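PDB 2PIM: phenylacetic acid degradation-related protein from Ralstonia eutropha JMP134, which probably hydrolyses the thioester bond of acyl-CoA substrates, as a putative thioesterase of the hotdog-fold superfamily. Local coordinates for residues A48-N51 with Q55-G58; V118-Q123 with V128-A133. All coordinates share one frame; numbering follows the deposited sequence.

Interaction 1. Residues A48-N51 with Q55-G58; sequences AFLN and QVQG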
loop_
_atom_site.group_PDB
_atom_site.type_symbol
_atom_site.label_atom_id
_atom_site.label_comp_id
_atom_site.label_asym_id
_atom_site.label_seq_id
_atom_site.Cartn_x
_atom_site.Cartn_y
_atom_site.Cartn_z
ATOM N N ALA A 48 -6.021 -0.944 13.694
ATOM C CA ALA A 48 -6.868 -0.798 12.543
ATOM C C ALA A 48 -6.226 -1.271 11.243
ATOM O O ALA A 48 -6.884 -1.335 10.219
ATOM C CB ALA A 48 -7.254 0.646 12.416
ATOM N N PHE A 49 -4.932 -1.554 11.258
ATOM C CA PHE A 49 -4.228 -1.919 10.052
ATOM C C PHE A 49 -3.906 -3.405 10.030
ATOM O O PHE A 49 -3.149 -3.854 9.171
ATOM C CB PHE A 49 -2.897 -1.173 9.943
ATOM C CG PHE A 49 -3.000 0.316 9.878
ATOM C CD1 PHE A 49 -4.191 0.973 9.654
ATOM C CD2 PHE A 49 -1.838 1.069 10.033
ATOM C CE1 PHE A 49 -4.229 2.370 9.608
ATOM C CE2 PHE A 49 -1.858 2.448 9.981
ATOM C CZ PHE A 49 -3.045 3.100 9.769
ATOM N N LEU A 50 -4.480 -4.145 10.967
ATOM C CA LEU A 50 -4.166 -5.556 11.193
ATOM C C LEU A 50 -5.040 -6.525 10.396
ATOM O O LEU A 50 -6.234 -6.275 10.147
ATOM C CB LEU A 50 -4.263 -5.904 12.682
ATOM C CG LEU A 50 -3.378 -5.067 13.613
ATOM C CD1 LEU A 50 -3.492 -5.555 15.032
ATOM C CD2 LEU A 50 -1.909 -5.048 13.182
ATOM N N ASN A 51 -4.381 -7.604 9.982
ATOM C CA ASN A 51 -5.017 -8.773 9.385
ATOM C C ASN A 51 -5.656 -9.649 10.486
ATOM O O ASN A 51 -5.532 -9.345 11.673
ATOM C CB ASN A 51 -3.981 -9.538 8.509
ATOM C CG ASN A 51 -2.999 -10.396 9.324
ATOM O OD1 ASN A 51 -3.106 -10.536 10.532
ATOM N ND2 ASN A 51 -2.033 -10.971 8.638
ATOM N N GLN A 55 -1.185 -9.392 12.490
ATOM C CA GLN A 55 -0.059 -8.732 11.872
ATOM C C GLN A 55 -0.532 -7.576 10.955
ATOM O O GLN A 55 -1.674 -7.536 10.494
ATOM C CB GLN A 55 0.768 -9.735 11.088
ATOM C CG GLN A 55 1.170 -10.993 11.845
ATOM C CD GLN A 55 1.438 -12.163 10.874
ATOM O OE1 GLN A 55 1.440 -11.990 9.635
ATOM N NE2 GLN A 55 1.664 -13.355 11.431
ATOM N N VAL A 56 0.365 -6.649 10.688
ATOM C CA VAL A 56 0.052 -5.498 9.859
ATOM C C VAL A 56 -0.142 -5.980 8.411
ATOM O O VAL A 56 0.707 -6.709 7.865
ATOM C CB VAL A 56 1.188 -4.422 9.916
ATOM C CG1 VAL A 56 0.841 -3.197 9.094
ATOM C CG2 VAL A 56 1.455 -3.988 11.334
ATOM N N GLN A 57 -1.236 -5.551 7.785
ATOM C CA GLN A 57 -1.457 -5.844 6.364
ATOM C C GLN A 57 -0.293 -5.303 5.546
ATOM O O GLN A 57 0.172 -4.174 5.808
ATOM C CB GLN A 57 -2.732 -5.180 5.861
ATOM C CG GLN A 57 -3.252 -5.773 4.548
ATOM C CD GLN A 57 -3.795 -4.712 3.604
ATOM O OE1 GLN A 57 -3.253 -3.603 3.530
ATOM N NE2 GLN A 57 -4.864 -5.057 2.857
ATOM N N GLY A 58 0.147 -6.100 4.562
ATOM C CA GLY A 58 1.243 -5.773 3.672
ATOM C C GLY A 58 1.020 -4.448 2.954
ATOM O O GLY A 58 1.898 -3.614 2.871
#

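Interaction 2. Residues V118-Q123 with V128-A133; sequences VGELSQ and VATATA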
loop_
_atom_site.group_PDB
_atom_site.type_symbol
_atom_site.label_atom_id
_atom_site.label_comp_id
_atom_site.label_asym_id
_atom_site.label_seq_id
_atom_site.Cartn_x
_atom_site.Cartn_y
_atom_site.Cartn_z
ATOM N N VAL A 118 14.778 3.555 -3.349
ATOM C CA VAL A 118 14.547 2.323 -2.610
ATOM C C VAL A 118 14.131 2.707 -1.184
ATOM O O VAL A 118 14.589 3.710 -0.642
ATOM C CB VAL A 118 15.769 1.370 -2.574
ATOM C CG1 VAL A 118 16.304 1.124 -4.000
ATOM C CG2 VAL A 118 16.845 1.937 -1.752
ATOM N N GLY A 119 13.225 1.923 -0.627
ATOM C CA GLY A 119 12.741 2.112 0.710
ATOM C C GLY A 119 12.877 0.802 1.470
ATOM O O GLY A 119 12.792 -0.251 0.870
ATOM N N GLU A 120 13.140 0.896 2.779
ATOM C CA GLU A 120 13.189 -0.254 3.691
ATOM C C GLU A 120 12.372 0.113 4.919
ATOM O O GLU A 120 12.348 1.263 5.332
ATOM C CB GLU A 120 14.621 -0.541 4.065
ATOM C CG GLU A 120 15.445 -0.927 2.832
ATOM C CD GLU A 120 16.957 -1.022 3.067
ATOM O OE1 GLU A 120 17.417 -0.615 4.176
ATOM O OE2 GLU A 120 17.662 -1.516 2.125
ATOM N N LEU A 121 11.643 -0.852 5.450
ATOM C CA LEU A 121 10.829 -0.632 6.629
ATOM C C LEU A 121 11.274 -1.666 7.658
ATOM O O LEU A 121 11.293 -2.884 7.367
ATOM C CB LEU A 121 9.357 -0.805 6.268
ATOM C CG LEU A 121 8.252 -0.122 7.025
ATOM C CD1 LEU A 121 8.359 1.422 7.088
ATOM C CD2 LEU A 121 6.950 -0.545 6.361
ATOM N N SER A 122 11.640 -1.158 8.839
ATOM C CA SER A 122 12.039 -1.966 9.972
ATOM C C SER A 122 11.135 -1.786 11.173
ATOM O O SER A 122 10.548 -0.716 11.388
ATOM C CB SER A 122 13.462 -1.605 10.441
ATOM O OG SER A 122 14.366 -1.908 9.413
ATOM N N GLN A 123 11.093 -2.857 11.964
ATOM C CA GLN A 123 10.463 -2.890 13.256
ATOM C C GLN A 123 11.287 -3.831 14.138
ATOM O O GLN A 123 11.641 -4.938 13.713
ATOM C CB GLN A 123 9.046 -3.417 13.139
ATOM C CG GLN A 123 8.289 -3.269 14.423
ATOM C CD GLN A 123 6.845 -3.647 14.282
ATOM O OE1 GLN A 123 6.521 -4.812 14.023
ATOM N NE2 GLN A 123 5.957 -2.673 14.460
ATOM N N VAL A 128 11.101 -5.527 7.788
ATOM C CA VAL A 128 9.837 -6.212 7.534
ATOM C C VAL A 128 9.427 -6.188 6.047
ATOM O O VAL A 128 8.792 -7.142 5.549
ATOM C CB VAL A 128 8.735 -5.717 8.476
ATOM C CG1 VAL A 128 9.122 -6.038 9.928
ATOM C CG2 VAL A 128 8.470 -4.247 8.339
ATOM N N ALA A 129 9.779 -5.114 5.345
ATOM C CA ALA A 129 9.398 -4.972 3.980
ATOM C C ALA A 129 10.352 -4.026 3.275
ATOM O O ALA A 129 10.939 -3.146 3.914
ATOM C CB ALA A 129 7.967 -4.442 3.885
ATOM N N THR A 130 10.514 -4.232 1.969
ATOM C CA THR A 130 11.248 -3.294 1.126
ATOM C C THR A 130 10.419 -2.828 -0.055
ATOM O O THR A 130 9.426 -3.461 -0.418
ATOM C CB THR A 130 12.564 -3.919 0.622
ATOM O OG1 THR A 130 12.279 -5.088 -0.094
ATOM C CG2 THR A 130 13.458 -4.303 1.765
ATOM N N ALA A 131 10.890 -1.759 -0.685
ATOM C CA ALA A 131 10.289 -1.215 -1.866
ATOM C C ALA A 131 11.285 -0.643 -2.876
ATOM O O ALA A 131 12.366 -0.163 -2.527
ATOM C CB ALA A 131 9.337 -0.115 -1.505
ATOM N N THR A 132 10.832 -0.628 -4.128
ATOM C CA THR A 132 11.429 0.118 -5.201
ATOM C C THR A 132 10.341 0.994 -5.799
ATOM O O THR A 132 9.296 0.489 -6.216
ATOM C CB THR A 132 11.957 -0.904 -6.275
ATOM O OG1 THR A 132 13.094 -1.590 -5.731
ATOM C CG2 THR A 132 12.351 -0.203 -7.553
ATOM N N ALA A 133 10.590 2.282 -5.863
ATOM C CA ALA A 133 9.679 3.246 -6.457
ATOM C C ALA A 133 10.293 3.855 -7.683
ATOM O O ALA A 133 11.462 4.231 -7.672
ATOM C CB ALA A 133 9.388 4.359 -5.476
#

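Interaction 1. Residues A48-N51 with Q55-G58
Asn51 lays its carboxamide against the backbone of Gln55, with CG 3.4 Å from Gln55 O. A chi1 of 78° sets that amide between its own backbone N and carbonyl carbon, turned back toward the returning chain, where Asn51 OD1 accepts Gln55 N at 3.0 Å. The donor stands above the carbonyl plane of the side chain, 51° out of it, and the bond is bent; a weak bond from Val53 N reaches the same oxygen. The Gln55 side chain passes the Asn51 amide at a slant, the two amide planes 43° apart. Two nearly straight backbone bonds close the turn: Asn51 N to Gln55 O at 2.8 Å, and Gln57 N to Phe49 O at 2.9 Å. Between them Leu50 faces Val56 in a single bridge, and Leu50 CD2 meets Val56 CG2 at 4.0 Å. Phe49 packs on Met60, Val56 on Leu61, and Gln57 NE2 donates a hydrogen bond to Ala63 O of the second subunit. Gln57 also occupies the N-cap, its OE1 weakly bonded to Met60 N, as the loop leads into the long helix 58-75 of the hotdog fold.

Interaction 2. Residues V118-Q123 with V128-A133
Val128 presses CG2 to within 3.3 Å of Leu121 O at a classic beta bulge in the hairpin of strands 114-123 and 126-136, part of the curved antiparallel sheet of the hotdog fold. Both Val128 and Ala129 face Leu121: Leu121 O accepts Val128 N at 2.7 Å, in the carbonyl plane, and Ala129 N in a weak bond at 3.4 Å. Leu121 N returns a bond to Ala129 O, and farther along Gly119 and Ala131 exchange a reciprocal pair, each donor tilted 35° from the plane of the carbonyl it meets. Glu120 and Thr130, a non-hydrogen-bonded pair, run side by side on the face they share with Val118 and Thr132, Glu120 CG lying 4.1 Å from Thr130 CG2. On the other face, Gly119 has no side chain and Ala129 and Ala131 carry only methyls, a low surface on which Leu65 of helix 58-75 rests against both alanines. Leu121, its CG anti to the backbone N (chi1 -154°), reaches Leu61 of that helix and Leu101 of strand 99-107, which flanks the hairpin in the sheet as strand 84-92 does. At the end of strand 114-123, Gln123 bonds through OE1 to Gln97 N and through NE2 to Leu100 O, while its CB touches Val128 CG1 at 4.1 Å.

In the fold
Interaction 1 lies at the periphery, its centre about 17 Å from the centre of the chain, whereas the centre of interaction 2 is about 8 Å from the centre of the chain. The two do not touch, with nearest atoms about 6 Å apart, but helix 58-75 relates them: 55-58 leads into its start, and the apolar face of 118-123 and 128-133 packs along it. Leu61 is shared, touching Val56 from one contact and Leu121 from the other. The loop contact combines a side-chain amide with a few backbone bonds and borders the second subunit; the hairpin relies on an antiparallel strand ladder interrupted by one bulge, with glycine, alanines and Leu121 on the face turned to helix 58-75, and no other chain touches its segments.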